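Local coordinates for protein Ispd/ispf bifunctional enzyme (Campylobacter jejuni, PDB 1W55) that catalyses two steps of isoprenoid precursor synthesis, transferring a cytidylyl group from CTP to methylerythritol phosphate and, in a second domain, cyclising the phosphorylated CDP-methylerythritol with release of CMP, at residues Gly215-Phe221 and Glu353-Ser359; Ser244-Ala250 and Phe277-Met283; Leu253-Leu258 and Leu286-Tyr290; Val307-Ser311 and Thr341-Lys345; Lys318-Gln322 and Ile336-Ala340. One frame throughout, in Å; residues are numbered along the deposited sequence.

Contact 1 of 5, residues Gly215-Phe221 and Glu353-Ser359; sequences GFDVHEF and EGMAVLS. With MG (magnesium ion), chain B.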
# COMPACT_ATOMS: atom_id res chain seq x y z
N GLY A 215 -5.71 21.05 36.65
CA GLY A 215 -5.40 22.31 37.26
C GLY A 215 -6.44 22.54 38.32
O GLY A 215 -7.64 22.31 38.11
N PHE A 216 -5.99 22.97 39.48
CA PHE A 216 -6.89 23.33 40.56
C PHE A 216 -6.33 24.55 41.25
O PHE A 216 -5.13 24.60 41.55
CB PHE A 216 -7.09 22.17 41.54
CG PHE A 216 -8.11 22.46 42.61
CD1 PHE A 216 -9.48 22.34 42.33
CD2 PHE A 216 -7.71 22.88 43.89
CE1 PHE A 216 -10.43 22.62 43.32
CE2 PHE A 216 -8.64 23.14 44.88
CZ PHE A 216 -10.01 23.03 44.60
N ASP A 217 -7.19 25.52 41.47
CA ASP A 217 -6.80 26.76 42.11
C ASP A 217 -7.94 27.34 42.93
O ASP A 217 -9.12 27.15 42.61
CB ASP A 217 -6.33 27.77 41.08
CG ASP A 217 -5.29 28.73 41.64
OD1 ASP A 217 -4.86 28.57 42.81
OD2 ASP A 217 -4.86 29.68 40.97
N VAL A 218 -7.56 28.04 43.99
CA VAL A 218 -8.47 28.65 44.95
C VAL A 218 -8.02 30.10 45.15
O VAL A 218 -6.84 30.37 45.39
CB VAL A 218 -8.46 27.89 46.31
CG1 VAL A 218 -9.26 28.62 47.39
CG2 VAL A 218 -8.97 26.48 46.15
N HIS A 219 -8.95 31.04 44.97
CA HIS A 219 -8.74 32.42 45.39
C HIS A 219 -9.80 32.80 46.42
O HIS A 219 -10.86 32.17 46.49
CB HIS A 219 -8.77 33.39 44.21
CG HIS A 219 -7.61 33.26 43.28
ND1 HIS A 219 -6.59 32.35 43.47
CD2 HIS A 219 -7.31 33.91 42.13
CE1 HIS A 219 -5.72 32.44 42.48
NE2 HIS A 219 -6.14 33.37 41.65
N GLU A 220 -9.49 33.82 47.20
CA GLU A 220 -10.33 34.29 48.30
C GLU A 220 -11.18 35.49 47.86
O GLU A 220 -10.70 36.38 47.15
CB GLU A 220 -9.42 34.69 49.46
CG GLU A 220 -10.12 35.14 50.73
CD GLU A 220 -9.15 35.51 51.83
OE1 GLU A 220 -9.61 35.74 52.97
OE2 GLU A 220 -7.92 35.58 51.57
N PHE A 221 -12.43 35.50 48.28
CA PHE A 221 -13.28 36.67 48.08
C PHE A 221 -12.91 37.81 49.05
O PHE A 221 -12.20 37.60 50.04
CB PHE A 221 -14.76 36.31 48.26
CG PHE A 221 -15.42 35.77 47.01
CD1 PHE A 221 -15.92 34.46 46.98
CD2 PHE A 221 -15.56 36.56 45.87
CE1 PHE A 221 -16.54 33.95 45.84
CE2 PHE A 221 -16.16 36.05 44.72
CZ PHE A 221 -16.67 34.75 44.70
N GLU A 353 -16.50 32.36 51.10
CA GLU A 353 -15.19 32.82 51.52
C GLU A 353 -14.20 32.85 50.35
O GLU A 353 -13.22 33.61 50.35
CB GLU A 353 -14.64 31.96 52.65
CG GLU A 353 -15.33 32.18 54.00
CD GLU A 353 -14.94 31.14 55.05
OE1 GLU A 353 -14.11 30.26 54.76
OE2 GLU A 353 -15.47 31.21 56.18
N GLY A 354 -14.47 32.02 49.35
CA GLY A 354 -13.60 31.94 48.19
C GLY A 354 -14.24 31.16 47.07
O GLY A 354 -15.40 30.73 47.18
N MET A 355 -13.50 30.98 45.99
CA MET A 355 -13.96 30.11 44.91
C MET A 355 -12.82 29.27 44.33
O MET A 355 -11.65 29.66 44.40
CB MET A 355 -14.74 30.90 43.85
CG MET A 355 -13.92 31.67 42.84
SD MET A 355 -14.95 32.23 41.42
CE MET A 355 -14.34 31.38 40.27
N ALA A 356 -13.18 28.13 43.76
CA ALA A 356 -12.19 27.23 43.20
C ALA A 356 -12.51 26.91 41.75
O ALA A 356 -13.67 27.01 41.32
CB ALA A 356 -12.09 25.96 44.04
N VAL A 357 -11.48 26.55 40.99
CA VAL A 357 -11.65 26.17 39.59
C VAL A 357 -10.87 24.88 39.29
O VAL A 357 -9.66 24.80 39.52
CB VAL A 357 -11.24 27.31 38.62
CG1 VAL A 357 -11.42 26.85 37.19
CG2 VAL A 357 -12.06 28.61 38.89
N LEU A 358 -11.59 23.87 38.79
CA LEU A 358 -10.99 22.64 38.29
C LEU A 358 -10.91 22.69 36.77
O LEU A 358 -11.93 22.94 36.10
CB LEU A 358 -11.80 21.42 38.74
CG LEU A 358 -11.35 20.05 38.20
CD1 LEU A 358 -10.01 19.63 38.82
CD2 LEU A 358 -12.43 18.97 38.42
N SER A 359 -9.72 22.44 36.22
CA SER A 359 -9.49 22.40 34.77
C SER A 359 -8.96 21.05 34.32
O SER A 359 -8.16 20.44 35.02
CB SER A 359 -8.49 23.49 34.34
OG SER A 359 -8.94 24.78 34.70
MG MG B . -2.96 28.74 43.92
O HOH W 1 -2.87 30.44 42.55
O HOH W 2 -4.13 29.46 45.58
O HOH W 3 -12.72 35.20 53.16
O HOH W 4 -2.01 27.83 42.38
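F216 and V218 meet A356 on one face of the paired strands. F216 CZ lies 3.6 Å from A356 CB, and V218 CG2 is 3.8 Å from the same methyl. A chi1 of -175° puts F216 CG opposite the backbone N and brings the rim atoms CE1 and CZ up to the A356 methyl. At the far end F221 touches G354 CA and M355 CB, and M355 SD makes an oblique Met-aromatic contact with its ring. The strands run antiparallel. Three hydrogen-bonded pairs, G215-S359, D217-V357 and H219-M355, join them, with F221 N to E353 O as a seventh bond. They are neighbours in the central sheet of the IspF domain. D217 and H219 lie on the other face, where their side chains touch H251 and V248 of helix 248-260. D217 OD1 binds magnesium at 2.2 Å, and T341 of a neighbouring subunit binds the same ion. H219 ND1 donates to V218 O over 2.8 Å, from above the carbonyl plane. H219 NE2 is hydrogen-bonded to H251, and its ring stacks on H243.

Contact 2 of 5, residues Ser244-Ala250 and Phe277-Met283; sequences SDGDVLA and FKNANSM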
# COMPACT_ATOMS: atom_id res chain seq x y z
N SER A 244 -2.52 38.88 40.70
CA SER A 244 -2.70 39.75 39.54
C SER A 244 -4.10 40.37 39.54
O SER A 244 -4.48 41.08 40.47
CB SER A 244 -2.43 38.99 38.24
OG SER A 244 -1.27 38.18 38.35
N ASP A 245 -4.87 40.06 38.50
CA ASP A 245 -6.23 40.55 38.35
C ASP A 245 -7.25 39.58 38.97
O ASP A 245 -8.45 39.74 38.75
CB ASP A 245 -6.52 40.78 36.87
CG ASP A 245 -6.24 39.54 36.00
OD1 ASP A 245 -5.96 38.45 36.56
OD2 ASP A 245 -6.27 39.56 34.74
N GLY A 246 -6.77 38.58 39.71
CA GLY A 246 -7.62 37.65 40.45
C GLY A 246 -8.32 36.54 39.67
O GLY A 246 -9.18 35.83 40.20
N ASP A 247 -7.97 36.37 38.40
CA ASP A 247 -8.62 35.39 37.53
C ASP A 247 -8.24 33.95 37.90
O ASP A 247 -7.31 33.39 37.32
CB ASP A 247 -8.22 35.71 36.08
CG ASP A 247 -9.15 35.13 35.04
OD1 ASP A 247 -9.71 34.00 35.22
OD2 ASP A 247 -9.35 35.72 33.96
N VAL A 248 -8.94 33.35 38.88
CA VAL A 248 -8.66 31.97 39.31
C VAL A 248 -8.83 31.00 38.17
O VAL A 248 -8.13 30.00 38.11
CB VAL A 248 -9.66 31.35 40.32
CG1 VAL A 248 -8.95 30.79 41.56
CG2 VAL A 248 -10.91 32.16 40.58
N LEU A 249 -9.81 31.26 37.32
CA LEU A 249 -10.03 30.40 36.16
C LEU A 249 -8.77 30.33 35.28
O LEU A 249 -8.24 29.25 35.02
CB LEU A 249 -11.27 30.83 35.37
CG LEU A 249 -11.69 29.85 34.26
CD1 LEU A 249 -13.18 30.00 33.92
CD2 LEU A 249 -10.82 30.01 33.01
N ALA A 250 -8.29 31.49 34.83
CA ALA A 250 -7.12 31.55 33.97
C ALA A 250 -5.93 30.86 34.64
O ALA A 250 -5.15 30.17 33.99
CB ALA A 250 -6.77 33.01 33.61
N PHE A 277 3.84 40.29 39.75
CA PHE A 277 2.82 40.18 38.71
C PHE A 277 1.50 40.90 39.02
O PHE A 277 0.51 40.74 38.30
CB PHE A 277 2.60 38.71 38.32
CG PHE A 277 3.80 38.10 37.65
CD1 PHE A 277 4.74 37.38 38.38
CD2 PHE A 277 4.01 38.26 36.28
CE1 PHE A 277 5.86 36.84 37.77
CE2 PHE A 277 5.12 37.70 35.66
CZ PHE A 277 6.05 37.00 36.40
N LYS A 278 1.51 41.73 40.07
CA LYS A 278 0.35 42.51 40.51
C LYS A 278 -0.44 43.17 39.36
O LYS A 278 -1.68 43.23 39.40
CB LYS A 278 0.78 43.58 41.54
CG LYS A 278 -0.35 44.46 42.09
CD LYS A 278 0.20 45.63 42.92
CE LYS A 278 -0.59 46.92 42.69
NZ LYS A 278 -1.86 46.95 43.47
N ASN A 279 0.27 43.65 38.35
CA ASN A 279 -0.39 44.32 37.24
C ASN A 279 -0.60 43.47 35.97
O ASN A 279 -1.08 43.98 34.96
CB ASN A 279 0.30 45.66 36.93
CG ASN A 279 0.22 46.63 38.10
OD1 ASN A 279 1.24 47.18 38.53
ND2 ASN A 279 -0.98 46.83 38.64
N ALA A 280 -0.27 42.18 36.06
CA ALA A 280 -0.38 41.28 34.92
C ALA A 280 -1.82 41.04 34.44
O ALA A 280 -2.77 41.04 35.23
CB ALA A 280 0.31 39.95 35.22
N ASN A 281 -1.97 40.87 33.13
CA ASN A 281 -3.18 40.33 32.54
C ASN A 281 -3.03 38.80 32.51
O ASN A 281 -2.22 38.27 31.75
CB ASN A 281 -3.35 40.90 31.13
CG ASN A 281 -4.60 40.41 30.43
OD1 ASN A 281 -5.13 39.34 30.74
ND2 ASN A 281 -5.08 41.19 29.46
N SER A 282 -3.80 38.11 33.37
CA SER A 282 -3.75 36.63 33.51
C SER A 282 -3.98 35.83 32.22
O SER A 282 -3.44 34.75 32.06
CB SER A 282 -4.78 36.18 34.54
OG SER A 282 -4.31 36.43 35.85
N MET A 283 -4.79 36.38 31.32
CA MET A 283 -5.04 35.77 30.03
C MET A 283 -3.80 35.85 29.13
O MET A 283 -3.58 34.97 28.29
CB MET A 283 -6.25 36.43 29.34
CG MET A 283 -7.60 36.11 30.00
SD MET A 283 -7.91 34.31 30.16
CE MET A 283 -8.57 33.90 28.51
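This is a polar contact between two loops, each leading into a helix of the IspF domain: 248-260 after S244-D247, and 282-295 after F277-N281. D245 and S282 carry it. The D245 carboxylate takes two bonds from S282. S282 OG donates to D245 OD1 over 2.7 Å, on the syn side and 25° out of the carboxylate plane. S282 N reaches D245 OD2 at 3.2 Å, from above that plane. D245 CG sits between its backbone N and carbonyl carbon (chi1 54°), and this turns the carboxylate toward the start of helix 282-295. S282 OG is also hydrogen-bonded to H251. The serine thus links D245 to H251, a probable metal ligand.

Beside this pair, D247 CB packs on S282 CB, and A250 CB lies 3.9 Å from both S282 CB and M283 SD. At the outer end S244 CB rests 3.4 Å from F277 O, in the type I turn F277-A280. S244 belongs to the substrate site by similarity.

Both helix starts are capped by side chains. D247 OD1 accepts from A250 N at 2.9 Å and also from A230 N, while its OD2 accepts from G231 N. N281 OD1 accepts from M283 N at 3.0 Å. The contact therefore joins two N-capped helix starts beside the probable metal and substrate site of an IspF domain.

Contact 3 of 5, residues Leu253-Leu258 and Leu286-Tyr290; sequences LTDAIL and LKQAY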
# COMPACT_ATOMS: atom_id res chain seq x y z
N LEU A 253 -6.42 27.03 34.63
CA LEU A 253 -6.23 26.54 33.27
C LEU A 253 -4.74 26.53 32.86
O LEU A 253 -4.27 25.58 32.23
CB LEU A 253 -7.06 27.37 32.30
CG LEU A 253 -6.94 26.99 30.84
CD1 LEU A 253 -7.22 25.48 30.61
CD2 LEU A 253 -7.87 27.89 30.02
N THR A 254 -4.02 27.59 33.22
CA THR A 254 -2.57 27.64 33.01
C THR A 254 -1.89 26.41 33.63
O THR A 254 -1.05 25.78 33.00
CB THR A 254 -2.02 28.93 33.64
OG1 THR A 254 -2.65 30.08 33.01
CG2 THR A 254 -0.54 29.06 33.36
N ASP A 255 -2.25 26.08 34.87
CA ASP A 255 -1.70 24.89 35.53
C ASP A 255 -1.98 23.60 34.74
O ASP A 255 -1.10 22.76 34.61
CB ASP A 255 -2.23 24.78 36.95
CG ASP A 255 -1.24 25.30 37.99
OD1 ASP A 255 -0.22 25.89 37.59
OD2 ASP A 255 -1.41 25.15 39.23
N ALA A 256 -3.18 23.46 34.19
CA ALA A 256 -3.54 22.24 33.46
C ALA A 256 -2.71 22.08 32.19
O ALA A 256 -2.23 20.99 31.89
CB ALA A 256 -5.04 22.19 33.15
N ILE A 257 -2.53 23.18 31.47
CA ILE A 257 -1.77 23.20 30.22
C ILE A 257 -0.28 22.93 30.44
O ILE A 257 0.33 22.14 29.71
CB ILE A 257 -1.98 24.56 29.48
CG1 ILE A 257 -3.42 24.64 28.94
CG2 ILE A 257 -0.98 24.72 28.33
CD1 ILE A 257 -3.89 26.04 28.54
N LEU A 258 0.31 23.57 31.45
CA LEU A 258 1.69 23.30 31.81
C LEU A 258 1.86 21.87 32.32
O LEU A 258 2.86 21.22 32.02
CB LEU A 258 2.16 24.27 32.89
CG LEU A 258 2.26 25.75 32.52
CD1 LEU A 258 2.45 26.59 33.78
CD2 LEU A 258 3.38 26.03 31.50
N LEU A 286 -1.57 33.21 30.58
CA LEU A 286 -2.09 31.98 29.99
C LEU A 286 -1.56 31.76 28.58
O LEU A 286 -1.07 30.68 28.25
CB LEU A 286 -3.63 31.98 29.98
CG LEU A 286 -4.34 30.88 29.17
CD1 LEU A 286 -3.97 29.47 29.69
CD2 LEU A 286 -5.86 31.08 29.14
N LYS A 287 -1.69 32.78 27.73
CA LYS A 287 -1.22 32.70 26.35
C LYS A 287 0.28 32.37 26.27
O LYS A 287 0.70 31.55 25.45
CB LYS A 287 -1.52 34.00 25.61
CG LYS A 287 -0.98 34.04 24.18
CD LYS A 287 -0.95 35.46 23.62
CE LYS A 287 -2.31 35.89 23.07
NZ LYS A 287 -2.60 35.35 21.70
N GLN A 288 1.07 33.01 27.12
CA GLN A 288 2.51 32.79 27.14
C GLN A 288 2.89 31.40 27.63
O GLN A 288 3.88 30.83 27.18
CB GLN A 288 3.20 33.87 27.98
CG GLN A 288 3.31 35.22 27.28
CD GLN A 288 4.00 36.27 28.14
OE1 GLN A 288 5.04 36.00 28.74
NE2 GLN A 288 3.41 37.45 28.22
N ALA A 289 2.11 30.87 28.58
CA ALA A 289 2.32 29.50 29.06
C ALA A 289 2.06 28.48 27.93
O ALA A 289 2.81 27.53 27.76
CB ALA A 289 1.44 29.23 30.26
N TYR A 290 0.97 28.68 27.18
CA TYR A 290 0.68 27.85 26.02
C TYR A 290 1.76 27.96 24.93
O TYR A 290 2.08 26.97 24.27
CB TYR A 290 -0.71 28.16 25.45
CG TYR A 290 -1.16 27.19 24.37
CD1 TYR A 290 -0.94 25.81 24.51
CD2 TYR A 290 -1.78 27.65 23.21
CE1 TYR A 290 -1.32 24.92 23.51
CE2 TYR A 290 -2.18 26.76 22.21
CZ TYR A 290 -1.95 25.40 22.37
OH TYR A 290 -2.33 24.51 21.40
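L286 reaches across to three residues of L253-L258 with its two methyl groups. Its CD1 lies 3.6 Å from I257 CD1, and these two side chains cross at about a right angle. CD2 meets L253 CD2 at 3.9 Å, where the leucines approach obliquely. T254 and L286 slide past each other in opposite directions, with T254 OG1 3.6 Å from L286 CD1. The T254 hydroxyl itself is hydrogen-bonded to A250 O of its own helix. The two helical segments run almost parallel, 2° apart, with axes 9.5 Å from each other. They belong to helices 248-260 and 282-295, which pack on the sheet of the IspF domain. A289 CB sits between T254 CG2, at 3.7 Å, and L258 CD2. T254 CG2 is anti to the backbone N, which aims this methyl at A289. At the end of the contact I257 CG2 approaches Y290 CD1 at 4.0 Å, the side chains again nearly perpendicular. Y290 OH is hydrogen-bonded to L300 N of strand 298-308.

Contact 4 of 5, residues Val307-Ser311 and Thr341-Lys345; sequences VMAQS and TTTEK. With MG (magnesium ion), chain C; C (cytidine-5'-monophosphate), chain D.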
# COMPACT_ATOMS: atom_id res chain seq x y z
N VAL A 307 -16.09 25.46 37.53
CA VAL A 307 -15.96 26.55 38.48
C VAL A 307 -16.83 26.17 39.67
O VAL A 307 -18.01 25.83 39.51
CB VAL A 307 -16.46 27.90 37.90
CG1 VAL A 307 -16.35 29.01 38.96
CG2 VAL A 307 -15.70 28.29 36.62
N MET A 308 -16.24 26.21 40.86
CA MET A 308 -16.99 25.96 42.07
C MET A 308 -17.18 27.28 42.80
O MET A 308 -16.23 27.88 43.31
CB MET A 308 -16.29 24.90 42.92
CG MET A 308 -16.02 23.60 42.14
SD MET A 308 -14.47 22.72 42.55
CE MET A 308 -14.48 22.82 44.20
N ALA A 309 -18.41 27.76 42.78
CA ALA A 309 -18.74 29.06 43.36
C ALA A 309 -20.21 29.12 43.77
O ALA A 309 -21.10 28.80 42.97
CB ALA A 309 -18.41 30.18 42.38
N GLN A 310 -20.44 29.54 45.00
CA GLN A 310 -21.80 29.79 45.47
C GLN A 310 -22.44 30.96 44.71
O GLN A 310 -23.61 30.89 44.31
CB GLN A 310 -21.81 30.02 46.98
CG GLN A 310 -23.16 29.79 47.64
CD GLN A 310 -23.67 28.36 47.49
OE1 GLN A 310 -22.95 27.41 47.76
NE2 GLN A 310 -24.92 28.23 47.07
N SER A 311 -21.65 32.01 44.47
CA SER A 311 -22.07 33.20 43.72
C SER A 311 -20.85 33.84 43.06
O SER A 311 -19.72 33.59 43.48
CB SER A 311 -22.73 34.23 44.66
OG SER A 311 -23.81 33.65 45.38
N THR A 341 -20.75 24.88 39.45
CA THR A 341 -21.62 24.32 40.47
C THR A 341 -21.46 25.10 41.77
O THR A 341 -20.40 25.70 42.02
CB THR A 341 -21.33 22.79 40.70
OG1 THR A 341 -22.20 22.28 41.72
CG2 THR A 341 -19.92 22.57 41.30
N THR A 342 -22.50 25.14 42.59
CA THR A 342 -22.35 25.58 43.98
C THR A 342 -21.98 24.35 44.82
O THR A 342 -21.92 23.23 44.30
CB THR A 342 -23.64 26.23 44.53
OG1 THR A 342 -24.64 25.22 44.71
CG2 THR A 342 -24.28 27.24 43.52
N THR A 343 -21.72 24.56 46.10
CA THR A 343 -21.52 23.45 47.02
C THR A 343 -22.66 23.37 48.04
O THR A 343 -22.46 22.88 49.15
CB THR A 343 -20.14 23.53 47.73
OG1 THR A 343 -20.05 24.73 48.50
CG2 THR A 343 -19.00 23.65 46.70
N GLU A 344 -23.84 23.84 47.66
CA GLU A 344 -25.04 23.74 48.51
C GLU A 344 -24.82 24.46 49.83
O GLU A 344 -25.26 23.96 50.88
CB GLU A 344 -25.40 22.27 48.80
CG GLU A 344 -25.65 21.42 47.57
CD GLU A 344 -26.66 22.04 46.64
OE1 GLU A 344 -27.82 22.25 47.07
OE2 GLU A 344 -26.29 22.32 45.49
N LYS A 345 -24.11 25.58 49.78
CA LYS A 345 -23.80 26.39 50.96
C LYS A 345 -22.88 25.68 51.93
O LYS A 345 -22.78 26.07 53.09
CB LYS A 345 -25.09 26.87 51.66
CG LYS A 345 -26.00 27.72 50.77
CD LYS A 345 -27.39 27.88 51.37
CE LYS A 345 -28.28 28.76 50.49
NZ LYS A 345 -29.69 28.85 50.99
MG MG C . -24.21 21.20 41.58
OP3 C D . -25.73 22.31 41.03
P C D . -26.12 23.65 41.57
OP1 C D . -25.08 24.27 42.45
OP2 C D . -27.49 23.62 42.19
O5' C D . -26.22 24.61 40.28
C5' C D . -27.18 24.40 39.26
C4' C D . -26.70 25.01 37.95
O4' C D . -26.46 26.42 38.08
C3' C D . -25.39 24.44 37.42
O3' C D . -25.58 23.26 36.65
C2' C D . -24.84 25.58 36.57
O2' C D . -25.50 25.57 35.30
C1' C D . -25.36 26.83 37.25
N1 C D . -24.39 27.61 38.06
C2 C D . -23.79 28.78 37.53
O2 C D . -24.05 29.13 36.36
N3 C D . -22.94 29.52 38.27
C4 C D . -22.63 29.16 39.54
N4 C D . -21.77 29.90 40.29
C5 C D . -23.19 28.00 40.07
C6 C D . -24.08 27.24 39.31
O HOH W 5 -26.63 26.12 46.54
O HOH W 6 -24.35 21.43 43.71
O HOH W 7 -25.81 19.80 41.08
O HOH W 8 -23.81 20.98 39.60
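M308 and T341 meet as a parallel bridge pair in the tight part of this contact. Their side chains lie side by side, M308 CG 4.1 Å from T341 CG2. T341 N donates to V307 O, and A309 N to T341 O. Q310 completes the tight part by lying across T342, with NE2 3.5 Å from T342 CB. Its OE1 accepts from K345 N at 3.0 Å, from above the amide plane.

Past the M308-T341 bridge the beta pairing ends. The backbones stay close at Q310 and T342, and CMP and water join in. A chi1 of 180° swings T341 OG1 away from the backbone N to magnesium, 2.3 Å away. The same hydroxyl donates to T342 O in the carbonyl plane, on a lone pair. T342 N gives the phosphate oxygen OP1 a bond of 2.7 Å. A309 O takes the cytosine N4 at 3.0 Å, almost straight at 172°. T342 is a transition-state stabiliser by similarity.

On the open side one water joins Q310 NE2 to T342 OG1, and K345 is exposed.

D217 of a neighbouring subunit shares the magnesium. Within the chain, strand 298-308 lies between 336-341 and 354-365, and M308 also touches I349 of helix 347-350.

Contact 5 of 5, residues Lys318-Gln322 and Ile336-Ala340; sequences KQAMQ and INVKA. With C (cytidine-5'-monophosphate), chain D.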
# COMPACT_ATOMS: atom_id res chain seq x y z
N LYS A 318 -20.87 32.13 30.34
CA LYS A 318 -20.14 30.92 29.96
C LYS A 318 -19.69 30.92 28.50
O LYS A 318 -18.55 30.58 28.22
CB LYS A 318 -20.94 29.66 30.28
CG LYS A 318 -21.00 29.33 31.76
CD LYS A 318 -22.12 28.32 32.04
CE LYS A 318 -22.26 28.07 33.55
NZ LYS A 318 -23.41 27.17 33.86
N GLN A 319 -20.57 31.32 27.59
CA GLN A 319 -20.22 31.39 26.17
C GLN A 319 -19.11 32.43 25.89
O GLN A 319 -18.19 32.17 25.11
CB GLN A 319 -21.45 31.61 25.27
CG GLN A 319 -22.52 30.48 25.34
CD GLN A 319 -21.97 29.09 24.98
OE1 GLN A 319 -21.38 28.91 23.91
NE2 GLN A 319 -22.17 28.11 25.86
N ALA A 320 -19.20 33.58 26.55
CA ALA A 320 -18.18 34.61 26.43
C ALA A 320 -16.80 34.17 26.99
O ALA A 320 -15.77 34.46 26.39
CB ALA A 320 -18.66 35.91 27.10
N MET A 321 -16.80 33.49 28.14
CA MET A 321 -15.56 32.94 28.71
C MET A 321 -14.90 31.95 27.75
O MET A 321 -13.70 32.03 27.48
CB MET A 321 -15.86 32.25 30.05
CG MET A 321 -16.14 33.22 31.18
SD MET A 321 -16.72 32.45 32.70
CE MET A 321 -15.32 31.84 33.25
N GLN A 322 -15.71 31.02 27.23
CA GLN A 322 -15.28 30.04 26.23
C GLN A 322 -14.69 30.71 25.00
O GLN A 322 -13.64 30.29 24.49
CB GLN A 322 -16.46 29.14 25.83
CG GLN A 322 -16.78 28.10 26.90
CD GLN A 322 -18.15 27.41 26.74
OE1 GLN A 322 -18.71 26.95 27.73
NE2 GLN A 322 -18.66 27.31 25.51
N ILE A 336 -13.62 24.34 23.78
CA ILE A 336 -13.60 24.93 25.13
C ILE A 336 -14.96 24.79 25.78
O ILE A 336 -15.98 25.11 25.17
CB ILE A 336 -13.27 26.47 25.09
CG1 ILE A 336 -12.22 26.84 24.01
CG2 ILE A 336 -12.91 26.98 26.48
CD1 ILE A 336 -10.87 26.23 24.19
N ASN A 337 -14.97 24.36 27.04
CA ASN A 337 -16.21 24.24 27.80
C ASN A 337 -16.04 24.69 29.24
O ASN A 337 -15.10 24.28 29.93
CB ASN A 337 -16.73 22.80 27.76
CG ASN A 337 -18.19 22.70 28.19
OD1 ASN A 337 -19.10 23.02 27.42
ND2 ASN A 337 -18.41 22.25 29.42
N VAL A 338 -16.95 25.54 29.71
CA VAL A 338 -16.90 26.04 31.08
C VAL A 338 -18.18 25.67 31.80
O VAL A 338 -19.27 26.01 31.32
CB VAL A 338 -16.66 27.57 31.12
CG1 VAL A 338 -16.68 28.09 32.57
CG2 VAL A 338 -15.33 27.93 30.45
N LYS A 339 -18.05 25.00 32.94
CA LYS A 339 -19.19 24.57 33.74
C LYS A 339 -19.11 25.22 35.10
O LYS A 339 -18.08 25.79 35.46
CB LYS A 339 -19.20 23.04 33.90
CG LYS A 339 -18.97 22.27 32.60
CD LYS A 339 -19.17 20.76 32.78
CE LYS A 339 -18.11 20.14 33.70
NZ LYS A 339 -16.70 20.55 33.34
N ALA A 340 -20.19 25.13 35.88
CA ALA A 340 -20.19 25.67 37.23
C ALA A 340 -21.07 24.86 38.16
O ALA A 340 -22.03 24.24 37.73
CB ALA A 340 -20.63 27.16 37.22
OP3 C D . -25.73 22.31 41.03
P C D . -26.12 23.65 41.57
OP1 C D . -25.08 24.27 42.45
OP2 C D . -27.49 23.62 42.19
O5' C D . -26.22 24.61 40.28
C5' C D . -27.18 24.40 39.26
C4' C D . -26.70 25.01 37.95
O4' C D . -26.46 26.42 38.08
C3' C D . -25.39 24.44 37.42
O3' C D . -25.58 23.26 36.65
C2' C D . -24.84 25.58 36.57
O2' C D . -25.50 25.57 35.30
C1' C D . -25.36 26.83 37.25
N1 C D . -24.39 27.61 38.06
C2 C D . -23.79 28.78 37.53
O2 C D . -24.05 29.13 36.36
N3 C D . -22.94 29.52 38.27
C4 C D . -22.63 29.16 39.54
N4 C D . -21.77 29.90 40.29
C5 C D . -23.19 28.00 40.07
C6 C D . -24.08 27.24 39.31
O HOH W 9 -20.48 25.06 25.72
O HOH W 10 -20.82 26.07 29.12
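Q322 and V338 hold helix 318-329 against strand 336-341, the last two elements of a beta-alpha-beta unit that starts with strand 298-308. Q322, V338 and K318 bury the most surface here. The Q322 side chain reaches extended and obliquely across to the strand. Its OE1 accepts from V338 N at 3.0 Å, with the donor above the amide plane and the N-H fairly straight at 160°. A helix side chain thereby satisfies a strand N-H. Q322 CG lies 3.8 Å from V338 CG2 and 3.5 Å from I336 O. A water joins Q322 OE1 to V338 O, and a second connects Q322 NE2 with N337 OD1, which also accepts from G264 N of a neighbouring subunit.

The other branch of V338 faces M321. With chi1 at 177°, V338 CG1 is carried to the M321 side and meets M321 CE at 4.0 Å, the two side chains crossing at about a right angle.

K318 stretches along the strand toward the nucleotide. Its CD passes 3.7 Å from V338 O, and its CE lies 4.1 Å from A340 CB. The ammonium forms salt bridges with D265 and E268 of a neighbouring subunit. That D265 also hydrogen-bonds CMP, so the nucleotide site lies at a subunit interface. A340 CB touches the cytosine, 3.5 Å from N3. K318 NZ makes a weak hydrogen bond of 3.2 Å to the cytosine O2.

In the fold
All five contacts lie in the IspF domain, and contact 1 joins the ends of that part of the chain. The other four fall between its two segments. Contacts 2 and 3 come first, with alternating segments on helices 248-260 and 282-295, centres 12 Å apart. Contact 4 follows and encloses contact 5 along the chain. Contacts 1, 4 and 5 reach one mixed sheet: strand 354-365 neighbours 298-308, which neighbours 336-341. L249 of contact 2 packs on V307 and V338, tying the helices to the other contacts. Contacts 1 and 4 have centres 11 Å apart. D217 of contact 1 and T341 of contact 4 bind magnesium in two equivalent sites, each with a ligand from a neighbouring subunit.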